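Local coordinates for ribose-phosphate pyrophosphokinase (Sulfolobus solfataricus, PDB 4TWB), which transfers the pyrophosphoryl group of ATP to the 1-hydroxyl of ribose 5-phosphate, making phosphoribosyl pyrophosphate with the help of magnesium, at residues Asn10-Ser15 with Gly267-Asn272; Tyr145-Arg150 with Ile279-Ser284; Lys26-Ile31 with Tyr38-Ser43. One frame throughout, in Å; residues are numbered along the deposited sequence.

Contact 1 of 3, residues Asn10-Ser15 with Gly267-Asn272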
loop_
_atom_site.group_PDB
_atom_site.type_symbol
_atom_site.label_atom_id
_atom_site.label_comp_id
_atom_site.label_asym_id
_atom_site.label_seq_id
_atom_site.Cartn_x
_atom_site.Cartn_y
_atom_site.Cartn_z
ATOM N N ASN A 10 15.529 8.262 5.681
ATOM C CA ASN A 10 15.851 9.599 5.182
ATOM C C ASN A 10 17.254 9.991 5.594
ATOM O O ASN A 10 17.512 11.104 6.037
ATOM C CB ASN A 10 14.810 10.624 5.618
ATOM C CG ASN A 10 13.473 10.412 4.937
ATOM O OD1 ASN A 10 13.305 10.728 3.755
ATOM N ND2 ASN A 10 12.508 9.881 5.686
ATOM N N GLY A 11 18.162 9.037 5.435
ATOM C CA GLY A 11 19.524 9.184 5.894
ATOM C C GLY A 11 19.646 8.591 7.279
ATOM O O GLY A 11 20.747 8.415 7.794
ATOM N N ILE A 12 18.507 8.277 7.882
ATOM C CA ILE A 12 18.499 7.834 9.269
ATOM C C ILE A 12 19.256 6.526 9.478
ATOM O O ILE A 12 19.935 6.355 10.495
ATOM C CB ILE A 12 17.071 7.701 9.825
ATOM C CG1 ILE A 12 16.433 9.073 9.982
ATOM C CG2 ILE A 12 17.089 7.001 11.167
ATOM C CD1 ILE A 12 15.023 9.018 10.512
ATOM N N ASP A 13 19.142 5.608 8.520
ATOM C CA ASP A 13 19.869 4.342 8.594
ATOM C C ASP A 13 21.389 4.576 8.579
ATOM O O ASP A 13 22.128 3.971 9.352
ATOM C CB ASP A 13 19.446 3.398 7.457
ATOM C CG ASP A 13 19.695 3.990 6.069
ATOM O OD1 ASP A 13 19.609 5.235 5.901
ATOM O OD2 ASP A 13 19.971 3.204 5.138
ATOM N N GLU A 14 21.843 5.473 7.710
ATOM C CA GLU A 14 23.262 5.765 7.588
ATOM C C GLU A 14 23.835 6.472 8.801
ATOM O O GLU A 14 24.906 6.113 9.289
ATOM C CB GLU A 14 23.530 6.598 6.347
ATOM C CG GLU A 14 23.482 5.773 5.098
ATOM C CD GLU A 14 24.709 5.980 4.246
ATOM O OE1 GLU A 14 25.362 7.037 4.416
ATOM O OE2 GLU A 14 25.008 5.100 3.398
ATOM N N SER A 15 23.135 7.485 9.291
ATOM C CA SER A 15 23.659 8.202 10.444
ATOM C C SER A 15 23.520 7.377 11.736
ATOM O O SER A 15 24.346 7.495 12.637
ATOM C CB SER A 15 23.100 9.638 10.558
ATOM O OG SER A 15 21.801 9.671 11.104
ATOM N N GLY A 267 11.277 21.369 10.827
ATOM C CA GLY A 267 10.830 19.990 10.831
ATOM C C GLY A 267 11.982 19.029 11.055
ATOM O O GLY A 267 13.102 19.444 11.367
ATOM N N THR A 268 11.704 17.740 10.889
ATOM C CA THR A 268 12.717 16.709 11.060
ATOM C C THR A 268 12.687 15.718 9.903
ATOM O O THR A 268 11.772 15.740 9.061
ATOM C CB THR A 268 12.512 15.902 12.361
ATOM O OG1 THR A 268 11.639 14.800 12.115
ATOM C CG2 THR A 268 11.921 16.759 13.438
ATOM N N ASN A 269 13.674 14.826 9.894
ATOM C CA ASN A 269 13.806 13.851 8.837
ATOM C C ASN A 269 13.084 12.530 9.104
ATOM O O ASN A 269 13.543 11.460 8.694
ATOM C CB ASN A 269 15.284 13.627 8.489
ATOM C CG ASN A 269 16.089 13.047 9.646
ATOM O OD1 ASN A 269 15.673 13.104 10.800
ATOM N ND2 ASN A 269 17.254 12.481 9.331
ATOM N N THR A 270 11.947 12.595 9.788
ATOM C CA THR A 270 11.061 11.439 9.818
ATOM C C THR A 270 10.351 11.411 8.472
ATOM O O THR A 270 9.822 10.394 8.063
ATOM C CB THR A 270 10.013 11.530 10.931
ATOM O OG1 THR A 270 9.221 12.705 10.743
ATOM C CG2 THR A 270 10.676 11.579 12.301
ATOM N N ILE A 271 10.363 12.554 7.791
ATOM C CA ILE A 271 9.724 12.734 6.492
ATOM C C ILE A 271 10.775 13.202 5.482
ATOM O O ILE A 271 11.864 13.633 5.873
ATOM C CB ILE A 271 8.629 13.826 6.587
ATOM C CG1 ILE A 271 7.609 13.454 7.651
ATOM C CG2 ILE A 271 7.933 14.025 5.267
ATOM C CD1 ILE A 271 7.141 12.060 7.542
ATOM N N ASN A 272 10.452 13.124 4.190
ATOM C CA ASN A 272 11.296 13.696 3.145
ATOM C C ASN A 272 10.853 15.132 2.780
ATOM O O ASN A 272 9.652 15.378 2.662
ATOM C CB ASN A 272 11.236 12.788 1.925
ATOM C CG ASN A 272 12.258 13.156 0.873
ATOM O OD1 ASN A 272 13.275 13.797 1.167
ATOM N ND2 ASN A 272 12.000 12.746 -0.368
#
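With CG beside its backbone N and anti to the carbonyl carbon (chi1 -69°), Asn10 turns its amide to the turn that follows strand 262-268, where Asn269 has CG held between its own backbone N and carbonyl carbon (chi1 63°). Asn10 and Asn269 also have the closest CA atoms, 6.0 Å apart. Asn10 lies against main chain more than side chain: its CB is 3.4 Å from Asn269 O, and its ND2 stands 3.6 Å from Thr270 O. At the far side of the amide, Asn10 OD1 meets CB of Asn272 at 3.4 Å; these two side chains cross at about a right angle, with their amide planes 29° apart.

Ile12, in the first turn of helix 12-20, supplies the apolar share. Its CG1 lies 3.6 Å from Asn269 ND2 and its CD1 3.4 Å from Asn269 O, so that the aliphatic end of Ile12 lies against the carbonyl and amide of Asn269. Asn269 spends its polar end elsewhere: OD1 accepts from the backbone N of Val283, while ND2 makes a weak hydrogen bond to Asp282. Gly11 occupies the N-cap position with a positive phi, where a CB would press on the carbonyl O of Asn10, hence the fitness of glycine.

Thr268 and Thr270 form an ST turn, Thr270 N donating to Thr268 OG1 at 3.2 Å, and Thr270 OG1 is hydrogen-bonded to His246 ND1. The contact thus joins the start of a helix in the N-terminal domain to the end of a strand in the phosphoribosyltransferase domain. Its chemistry implies an interface of shape, in which amide and aliphatic groups pack on carbonyls of a turn whose polar groups are held by residues outside the contact, which probably helps keep its form.

Contact 2 of 3, residues Tyr145-Arg150 with Ile279-Ser284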
loop_
_atom_site.group_PDB
_atom_site.type_symbol
_atom_site.label_atom_id
_atom_site.label_comp_id
_atom_site.label_asym_id
_atom_site.label_seq_id
_atom_site.Cartn_x
_atom_site.Cartn_y
_atom_site.Cartn_z
ATOM N N TYR A 145 12.448 16.072 21.790
ATOM C CA TYR A 145 12.250 17.415 22.325
ATOM C C TYR A 145 13.545 18.192 22.523
ATOM O O TYR A 145 13.616 19.357 22.154
ATOM C CB TYR A 145 11.397 17.388 23.593
ATOM C CG TYR A 145 10.015 16.786 23.375
ATOM C CD1 TYR A 145 9.472 16.684 22.100
ATOM C CD2 TYR A 145 9.250 16.337 24.443
ATOM C CE1 TYR A 145 8.218 16.144 21.891
ATOM C CE2 TYR A 145 7.987 15.788 24.241
ATOM C CZ TYR A 145 7.478 15.701 22.963
ATOM O OH TYR A 145 6.228 15.164 22.757
ATOM N N HIS A 146 14.573 17.551 23.063
ATOM C CA HIS A 146 15.840 18.252 23.276
ATOM C C HIS A 146 16.429 18.791 21.982
ATOM O O HIS A 146 16.988 19.891 21.964
ATOM C CB HIS A 146 16.868 17.397 24.031
ATOM C CG HIS A 146 18.266 17.946 23.989
ATOM N ND1 HIS A 146 18.775 18.779 24.965
ATOM C CD2 HIS A 146 19.261 17.777 23.085
ATOM C CE1 HIS A 146 20.021 19.098 24.665
ATOM N NE2 HIS A 146 20.342 18.499 23.531
ATOM N N GLN A 147 16.299 18.049 20.889
ATOM C CA GLN A 147 16.902 18.521 19.646
ATOM C C GLN A 147 16.139 19.711 19.068
ATOM O O GLN A 147 16.723 20.589 18.435
ATOM C CB GLN A 147 16.983 17.409 18.618
ATOM C CG GLN A 147 17.871 16.266 18.997
ATOM C CD GLN A 147 18.201 15.401 17.802
ATOM O OE1 GLN A 147 17.790 14.247 17.723
ATOM N NE2 GLN A 147 18.930 15.966 16.849
ATOM N N ILE A 148 14.831 19.732 19.280
ATOM C CA ILE A 148 14.019 20.857 18.863
ATOM C C ILE A 148 14.301 22.075 19.733
ATOM O O ILE A 148 14.437 23.183 19.235
ATOM C CB ILE A 148 12.531 20.497 18.914
ATOM C CG1 ILE A 148 12.214 19.484 17.812
ATOM C CG2 ILE A 148 11.667 21.738 18.743
ATOM C CD1 ILE A 148 10.848 18.888 17.937
ATOM N N ALA A 149 14.393 21.859 21.039
ATOM C CA ALA A 149 14.783 22.922 21.946
ATOM C C ALA A 149 16.122 23.520 21.504
ATOM O O ALA A 149 16.209 24.714 21.245
ATOM C CB ALA A 149 14.844 22.410 23.377
ATOM N N ARG A 150 17.156 22.693 21.376
ATOM C CA ARG A 150 18.466 23.208 20.956
ATOM C C ARG A 150 18.360 24.085 19.694
ATOM O O ARG A 150 18.952 25.159 19.641
ATOM C CB ARG A 150 19.514 22.071 20.804
ATOM C CG ARG A 150 20.987 22.541 20.613
ATOM C CD ARG A 150 22.026 21.813 21.525
ATOM N NE ARG A 150 22.270 20.402 21.188
ATOM C CZ ARG A 150 23.090 19.585 21.859
ATOM N NH1 ARG A 150 23.763 20.026 22.915
ATOM N NH2 ARG A 150 23.244 18.315 21.477
ATOM N N ILE A 279 14.149 24.210 7.706
ATOM C CA ILE A 279 15.133 23.785 8.685
ATOM C C ILE A 279 14.846 22.345 9.087
ATOM O O ILE A 279 13.806 22.044 9.668
ATOM C CB ILE A 279 15.162 24.736 9.888
ATOM C CG1 ILE A 279 15.747 26.087 9.452
ATOM C CG2 ILE A 279 15.955 24.128 11.026
ATOM C CD1 ILE A 279 15.748 27.135 10.528
ATOM N N THR A 280 15.762 21.448 8.737
ATOM C CA THR A 280 15.528 20.026 8.952
ATOM C C THR A 280 16.442 19.454 10.010
ATOM O O THR A 280 17.650 19.379 9.815
ATOM C CB THR A 280 15.725 19.208 7.657
ATOM O OG1 THR A 280 14.767 19.613 6.664
ATOM C CG2 THR A 280 15.548 17.726 7.942
ATOM N N ILE A 281 15.856 19.048 11.128
ATOM C CA ILE A 281 16.604 18.398 12.199
ATOM C C ILE A 281 16.728 16.905 11.924
ATOM O O ILE A 281 15.740 16.238 11.658
ATOM C CB ILE A 281 15.901 18.576 13.549
ATOM C CG1 ILE A 281 15.764 20.069 13.880
ATOM C CG2 ILE A 281 16.645 17.834 14.638
ATOM C CD1 ILE A 281 14.976 20.357 15.158
ATOM N N ASP A 282 17.948 16.384 11.986
ATOM C CA ASP A 282 18.177 14.941 11.873
ATOM C C ASP A 282 18.013 14.331 13.267
ATOM O O ASP A 282 18.836 14.542 14.151
ATOM C CB ASP A 282 19.574 14.667 11.289
ATOM C CG ASP A 282 20.005 13.219 11.422
ATOM O OD1 ASP A 282 19.180 12.374 11.841
ATOM O OD2 ASP A 282 21.187 12.937 11.102
ATOM N N VAL A 283 16.934 13.587 13.454
ATOM C CA VAL A 283 16.566 13.082 14.765
ATOM C C VAL A 283 17.174 11.719 15.076
ATOM O O VAL A 283 16.753 11.059 16.035
ATOM C CB VAL A 283 15.034 12.949 14.904
ATOM C CG1 VAL A 283 14.391 14.326 14.961
ATOM C CG2 VAL A 283 14.457 12.105 13.753
ATOM N N SER A 284 18.153 11.295 14.274
ATOM C CA SER A 284 18.833 10.022 14.524
ATOM C C SER A 284 19.425 9.977 15.938
ATOM O O SER A 284 19.333 8.970 16.635
ATOM C CB SER A 284 19.936 9.800 13.499
ATOM O OG SER A 284 19.438 9.981 12.198
#
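The amide of Gln147 is gripped at both ends: NE2 donates to Asp282 O at 3.1 Å, while OE1 is hydrogen-bonded to Ser286 OG. The N-H...O angle of 156° is fairly straight, although the donor sits above the carbonyl plane of Asp282, 38° out of it. Gln147 OE1 also lies 3.4 Å from CA of Val283, and the Gln147 chain runs extended beyond CG, a reach that suits glutamine to linking helix 145-155 with the loop across from it. An alanine here would probably leave Asp282 O and Ser286 without this mate and open a gap beside Ile281 CG2.

Ile281 slides past Gln147 in the opposite direction, its CG2 3.7 Å from NE2. Its other branch ends in CD1, which packs on Ile148 CG1 at 3.9 Å, the two isoleucines crossing at about a right angle. Asp282 points away from the helix and forms an Asx turn, Ser284 N donating to Asp282 OD1 at 2.9 Å, just where helix 284-289 begins. Helix 145-155 therefore covers an edge strand, 279-281, of the parallel sheet, the helix-on-sheet layering of the alpha/beta phosphoribosyltransferase fold.

Contact 3 of 3, residues Lys26-Ile31 with Tyr38-Ser43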
loop_
_atom_site.group_PDB
_atom_site.type_symbol
_atom_site.label_atom_id
_atom_site.label_comp_id
_atom_site.label_asym_id
_atom_site.label_seq_id
_atom_site.Cartn_x
_atom_site.Cartn_y
_atom_site.Cartn_z
ATOM N N LYS A 26 21.967 -2.283 3.140
ATOM C CA LYS A 26 20.841 -1.674 2.422
ATOM C C LYS A 26 19.983 -2.676 1.633
ATOM O O LYS A 26 20.503 -3.487 0.857
ATOM C CB LYS A 26 21.321 -0.547 1.495
ATOM C CG LYS A 26 21.746 0.717 2.234
ATOM C CD LYS A 26 21.208 1.954 1.537
ATOM C CE LYS A 26 21.324 3.190 2.428
ATOM N NZ LYS A 26 20.374 4.289 2.048
ATOM N N VAL A 27 18.667 -2.604 1.834
ATOM C CA VAL A 27 17.708 -3.425 1.086
ATOM C C VAL A 27 17.650 -3.034 -0.398
ATOM O O VAL A 27 17.522 -1.861 -0.749
ATOM C CB VAL A 27 16.288 -3.324 1.686
ATOM C CG1 VAL A 27 15.240 -3.639 0.641
ATOM C CG2 VAL A 27 16.144 -4.249 2.864
ATOM N N GLU A 28 17.760 -4.027 -1.267
ATOM C CA GLU A 28 17.609 -3.798 -2.698
ATOM C C GLU A 28 16.119 -3.658 -2.997
ATOM O O GLU A 28 15.301 -4.496 -2.588
ATOM C CB GLU A 28 18.220 -4.955 -3.495
ATOM C CG GLU A 28 18.271 -4.739 -5.002
ATOM C CD GLU A 28 18.788 -5.969 -5.763
ATOM O OE1 GLU A 28 19.315 -6.915 -5.121
ATOM O OE2 GLU A 28 18.664 -5.980 -7.010
ATOM N N ASN A 29 15.750 -2.590 -3.690
ATOM C CA ASN A 29 14.340 -2.371 -3.946
ATOM C C ASN A 29 14.091 -1.614 -5.245
ATOM O O ASN A 29 14.739 -0.602 -5.516
ATOM C CB ASN A 29 13.691 -1.661 -2.755
ATOM C CG ASN A 29 13.566 -0.168 -2.958
ATOM O OD1 ASN A 29 14.463 0.604 -2.585
ATOM N ND2 ASN A 29 12.441 0.254 -3.550
ATOM N N LYS A 30 13.169 -2.129 -6.059
ATOM C CA LYS A 30 12.785 -1.471 -7.307
ATOM C C LYS A 30 11.288 -1.603 -7.533
ATOM O O LYS A 30 10.606 -2.339 -6.819
ATOM C CB LYS A 30 13.552 -2.044 -8.512
ATOM C CG LYS A 30 13.649 -3.570 -8.547
ATOM C CD LYS A 30 13.986 -4.093 -9.958
ATOM C CE LYS A 30 13.961 -5.629 -10.012
ATOM N NZ LYS A 30 13.755 -6.176 -11.377
ATOM N N ILE A 31 10.784 -0.875 -8.522
ATOM C CA ILE A 31 9.379 -0.941 -8.887
ATOM C C ILE A 31 9.200 -1.648 -10.223
ATOM O O ILE A 31 9.696 -1.177 -11.253
ATOM C CB ILE A 31 8.784 0.462 -9.037
ATOM C CG1 ILE A 31 8.945 1.245 -7.733
ATOM C CG2 ILE A 31 7.322 0.382 -9.455
ATOM C CD1 ILE A 31 8.429 0.503 -6.520
ATOM N N TYR A 38 9.517 -4.615 -5.643
ATOM C CA TYR A 38 10.510 -5.678 -5.552
ATOM C C TYR A 38 11.370 -5.462 -4.313
ATOM O O TYR A 38 11.835 -4.357 -4.056
ATOM C CB TYR A 38 11.398 -5.705 -6.798
ATOM C CG TYR A 38 12.509 -6.721 -6.718
ATOM C CD1 TYR A 38 12.252 -8.073 -6.899
ATOM C CD2 TYR A 38 13.817 -6.328 -6.463
ATOM C CE1 TYR A 38 13.270 -9.014 -6.827
ATOM C CE2 TYR A 38 14.844 -7.257 -6.385
ATOM C CZ TYR A 38 14.566 -8.600 -6.570
ATOM O OH TYR A 38 15.583 -9.527 -6.495
ATOM N N ILE A 39 11.595 -6.533 -3.560
ATOM C CA ILE A 39 12.283 -6.446 -2.280
ATOM C C ILE A 39 13.280 -7.588 -2.100
ATOM O O ILE A 39 12.903 -8.755 -2.141
ATOM C CB ILE A 39 11.261 -6.498 -1.113
ATOM C CG1 ILE A 39 10.403 -5.227 -1.100
ATOM C CG2 ILE A 39 11.966 -6.705 0.222
ATOM C CD1 ILE A 39 11.178 -3.970 -0.853
ATOM N N ARG A 40 14.548 -7.245 -1.887
ATOM C CA ARG A 40 15.582 -8.243 -1.613
ATOM C C ARG A 40 16.533 -7.830 -0.474
ATOM O O ARG A 40 17.078 -6.727 -0.478
ATOM C CB ARG A 40 16.398 -8.519 -2.872
ATOM C CG ARG A 40 17.236 -9.778 -2.770
ATOM C CD ARG A 40 18.362 -9.773 -3.782
ATOM N NE ARG A 40 19.249 -10.915 -3.584
ATOM C CZ ARG A 40 20.244 -11.244 -4.402
ATOM N NH1 ARG A 40 20.486 -10.515 -5.486
ATOM N NH2 ARG A 40 20.995 -12.307 -4.139
ATOM N N VAL A 41 16.745 -8.726 0.486
ATOM C CA VAL A 41 17.630 -8.464 1.622
ATOM C C VAL A 41 19.003 -9.104 1.410
ATOM O O VAL A 41 19.175 -10.303 1.649
ATOM C CB VAL A 41 17.034 -9.017 2.917
ATOM C CG1 VAL A 41 17.990 -8.770 4.073
ATOM C CG2 VAL A 41 15.674 -8.392 3.191
ATOM N N PRO A 42 19.995 -8.287 1.008
ATOM C CA PRO A 42 21.179 -8.717 0.243
ATOM C C PRO A 42 22.306 -9.390 1.024
ATOM O O PRO A 42 23.327 -9.722 0.412
ATOM C CB PRO A 42 21.708 -7.404 -0.368
ATOM C CG PRO A 42 20.760 -6.304 0.107
ATOM C CD PRO A 42 20.058 -6.853 1.318
ATOM N N SER A 43 22.142 -9.590 2.328
ATOM C CA SER A 43 23.215 -10.216 3.102
ATOM C C SER A 43 22.785 -11.506 3.774
ATOM O O SER A 43 21.659 -11.984 3.591
ATOM C CB SER A 43 23.779 -9.256 4.166
ATOM O OG SER A 43 24.998 -8.644 3.753
#
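Four backbone hydrogen bonds join Glu28 to Arg40 and Lys30 to Tyr38, among them Tyr38 N to Lys30 O at 2.8 Å and Glu28 N to Arg40 O at 2.9 Å. Between these two antiparallel hydrogen-bonded pairs lies the non-hydrogen-bonded pair Asn29 and Ile39, where Asn29 CA makes a CA-H...O contact with Tyr38 O at 3.2 Å.

The charged ends follow. Glu28 OE1 forms a long salt bridge with Arg40 NH1, 3.8 Å; the guanidinium has a further salt bridge to Asp100 of the second subunit. Lys30 CG sits between the backbone N and the carbonyl carbon (chi1 44°), which places it against Tyr38 CD2. Lys30 CE lies over one face of the Tyr38 ring, offset toward the rim, 4.0 Å from the centroid in a CH-pi contact, and NZ is 5.0 Å from the centroid in a cation-pi interaction, 13° off the normal. Glu28 OE2 approaches the ring edge instead, and Tyr38 OH is hydrogen-bonded to Glu102 of the second subunit.

On the face of the sheet that carries Asn29 and Ile39, Asn29 CB rests on Ile39 CD1 at 3.9 Å; Val27 CG2 and Val41 CG2 meet at 4.2 Å. The hairpin thus splits its chemistry: beside the AMP site Tyr38 and Arg40 reach the second subunit, with Lys30 and Glu28 flanking them, whereas Ile39 and Val41 pack on helix 60-76, Ile39 touching Ala103 of the second subunit as well.

How the contacts relate
Contacts 1 and 2 lie side by side, their centres 11 Å apart, and strands 262-268 and 279-281 are neighbours in the parallel sheet of the phosphoribosyltransferase domain. They touch through Ser15 OG and Ser284 OG and through Gly267 O and Ile281 N. The centre of contact 3 is about 19 Å from that of contact 1 and about 30 Å from that of contact 2, in the hairpin at the border of the N-terminal domain's mixed sheet. Along the chain, contact 3 falls between the two segments of contact 1, whose span interlocks with that of contact 2. Contact 1 joins the two domains, contact 2 lies within the phosphoribosyltransferase domain, and the hairpin of contact 3 meets the second subunit.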